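Local coordinates for protein myosin-4 (Saccharomyces cerevisiae, PDB 3MMI) that works as a class V myosin motor that carries specific mRNAs, ASH1 among them, to the bud through its partner SHE3, here represented by its globular tail, at residues 280-285 and 289-294. Sequence-based numbering, arbitrary orientation.
Sequences LKISNL and KLLFDF
The first turn of helix 285-292 joins the two segments: L285 opens the helix, and its carbonyl O accepts a hydrogen bond from K289 N at 2.6 Å, with a bent N-H...O angle of 136°. Residues 280-284 form the loop that leads in from helix 269-279, and away from this i to i+4 bond the backbones diverge, the CA separation rising from 5.8 Å at L285 and K289 to 9.2 Å at I282 and L291. N284 takes the N-cap position, its OD1 accepting a hydrogen bond from the backbone N of E287. At the other end, D293 N bonds to K289 O as the chain leaves the helix.

Apolar side chains bridge the wider part. L280 and F292 reach for each other from opposite directions, and L280 CD1 meets F292 CZ at 3.8 Å, obliquely to the ring. I282 comes to the ring's edge instead, close to its plane, with CD1 4.0 Å from F292 CE2. These contacts join the loop to the last turn of the helix that follows it, within the DIL domain of the myosin V globular tail, at the surface of this all-helical fold. L291 adds its CD1, 4.4 Å from L280 CD1 and equally far from I282 CG1.

At the helix start, L285 and K289 run side by side. With CG of L285 set between backbone N and carbonyl carbon (chi1 85°), its CD1 lies 3.6 Å from K289 CD, an aliphatic contact well short of the ammonium end. Helix 322-338 touches this pair too, through I324 against L285 and Y327 against K289.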
loop_
_atom_site.group_PDB
_atom_site.type_symbol
_atom_site.label_atom_id
_atom_site.label_comp_id
_atom_site.label_asym_id
_atom_site.label_seq_id
_atom_site.Cartn_x
_atom_site.Cartn_y
_atom_site.Cartn_z
ATOM N N LEU A 280 15.586 3.454 -24.983
ATOM C CA LEU A 280 15.199 3.800 -26.349
ATOM C C LEU A 280 16.258 4.617 -27.082
ATOM O O LEU A 280 16.953 5.449 -26.510
ATOM C CB LEU A 280 13.808 4.431 -26.494
ATOM C CG LEU A 280 12.696 3.591 -25.810
ATOM C CD1 LEU A 280 11.339 4.380 -25.556
ATOM C CD2 LEU A 280 12.476 2.233 -26.503
ATOM N N LYS A 281 16.452 4.368 -28.352
ATOM C CA LYS A 281 17.334 5.182 -29.168
ATOM C C LYS A 281 16.447 6.045 -30.021
ATOM O O LYS A 281 16.110 5.666 -31.118
ATOM C CB LYS A 281 18.147 4.301 -30.102
ATOM C CE LYS A 281 17.081 2.667 -33.499
ATOM N NZ LYS A 281 15.940 1.803 -33.122
ATOM N N ILE A 282 16.007 7.185 -29.528
ATOM C CA ILE A 282 14.961 7.902 -30.331
ATOM C C ILE A 282 15.672 9.031 -31.013
ATOM O O ILE A 282 16.371 9.828 -30.348
ATOM C CB ILE A 282 13.854 8.519 -29.513
ATOM C CG1 ILE A 282 13.230 7.465 -28.578
ATOM C CG2 ILE A 282 12.800 9.155 -30.423
ATOM C CD1 ILE A 282 12.976 8.076 -27.174
ATOM N N SER A 283 15.511 9.104 -32.336
ATOM C CA SER A 283 16.175 10.170 -33.068
ATOM C C SER A 283 15.291 11.154 -33.853
ATOM O O SER A 283 15.824 12.053 -34.452
ATOM C CB SER A 283 17.269 9.592 -33.959
ATOM O OG SER A 283 16.687 8.838 -35.012
ATOM N N ASN A 284 13.967 11.034 -33.853
ATOM C CA ASN A 284 13.231 12.150 -34.411
ATOM C C ASN A 284 11.902 12.273 -33.853
ATOM O O ASN A 284 11.437 11.337 -33.230
ATOM C CB ASN A 284 13.221 12.143 -35.933
ATOM C CG ASN A 284 12.790 10.791 -36.513
ATOM O OD1 ASN A 284 11.604 10.398 -36.457
ATOM N ND2 ASN A 284 13.761 10.073 -37.075
ATOM N N LEU A 285 11.333 13.475 -33.990
ATOM C CA LEU A 285 10.219 13.846 -33.134
ATOM C C LEU A 285 9.053 12.972 -33.591
ATOM O O LEU A 285 8.091 12.646 -32.861
ATOM C CB LEU A 285 10.015 15.382 -33.106
ATOM C CG LEU A 285 9.238 16.269 -34.074
ATOM C CD1 LEU A 285 8.130 15.494 -34.774
ATOM C CD2 LEU A 285 8.636 17.553 -33.446
ATOM N N LYS A 289 6.853 10.873 -31.391
ATOM C CA LYS A 289 5.420 11.180 -31.312
ATOM C C LYS A 289 4.700 9.880 -31.390
ATOM O O LYS A 289 3.719 9.606 -30.696
ATOM C CB LYS A 289 4.935 12.091 -32.457
ATOM C CG LYS A 289 5.059 13.659 -32.139
ATOM C CD LYS A 289 4.944 14.560 -33.354
ATOM C CE LYS A 289 3.524 15.008 -33.636
ATOM N NZ LYS A 289 3.492 16.506 -33.981
ATOM N N LEU A 290 5.269 9.032 -32.218
ATOM C CA LEU A 290 4.735 7.673 -32.351
ATOM C C LEU A 290 4.775 6.888 -31.061
ATOM O O LEU A 290 3.783 6.225 -30.711
ATOM C CB LEU A 290 5.412 6.876 -33.454
ATOM C CG LEU A 290 5.011 6.965 -34.906
ATOM C CD1 LEU A 290 5.328 5.575 -35.452
ATOM C CD2 LEU A 290 3.504 7.279 -35.092
ATOM N N LEU A 291 5.875 7.063 -30.322
ATOM C CA LEU A 291 5.991 6.410 -29.019
ATOM C C LEU A 291 5.198 7.004 -27.884
ATOM O O LEU A 291 4.584 6.220 -27.124
ATOM C CB LEU A 291 7.434 6.197 -28.690
ATOM C CG LEU A 291 8.091 5.120 -29.577
ATOM C CD1 LEU A 291 9.612 5.094 -29.501
ATOM C CD2 LEU A 291 7.632 3.709 -29.234
ATOM N N PHE A 292 5.070 8.345 -27.788
ATOM C CA PHE A 292 4.522 8.959 -26.535
ATOM C C PHE A 292 3.250 9.813 -26.624
ATOM O O PHE A 292 2.670 10.212 -25.580
ATOM C CB PHE A 292 5.648 9.789 -25.935
ATOM C CG PHE A 292 6.846 8.956 -25.573
ATOM C CD1 PHE A 292 6.834 8.192 -24.380
ATOM C CD2 PHE A 292 7.974 8.928 -26.431
ATOM C CE1 PHE A 292 7.972 7.397 -24.032
ATOM C CE2 PHE A 292 9.107 8.150 -26.108
ATOM C CZ PHE A 292 9.114 7.357 -24.904
ATOM N N ASP A 293 2.825 10.157 -27.862
ATOM C CA ASP A 293 1.585 10.886 -27.964
ATOM C C ASP A 293 0.505 9.941 -27.506
ATOM O O ASP A 293 0.405 8.813 -28.022
ATOM C CB ASP A 293 1.336 11.297 -29.432
ATOM C CG ASP A 293 2.072 12.594 -29.838
ATOM O OD1 ASP A 293 2.791 13.240 -29.046
ATOM O OD2 ASP A 293 1.939 12.989 -30.999
ATOM N N PHE A 294 -0.356 10.375 -26.625
ATOM C CA PHE A 294 -1.505 9.536 -26.212
ATOM C C PHE A 294 -1.016 8.249 -25.580
ATOM O O PHE A 294 -1.613 7.189 -25.778
ATOM C CB PHE A 294 -2.485 9.142 -27.356
ATOM C CG PHE A 294 -2.506 10.062 -28.529
ATOM C CD1 PHE A 294 -2.701 11.451 -28.388
ATOM C CD2 PHE A 294 -2.346 9.533 -29.814
ATOM C CE1 PHE A 294 -2.711 12.314 -29.576
ATOM C CE2 PHE A 294 -2.359 10.379 -30.972
ATOM C CZ PHE A 294 -2.526 11.771 -30.840
#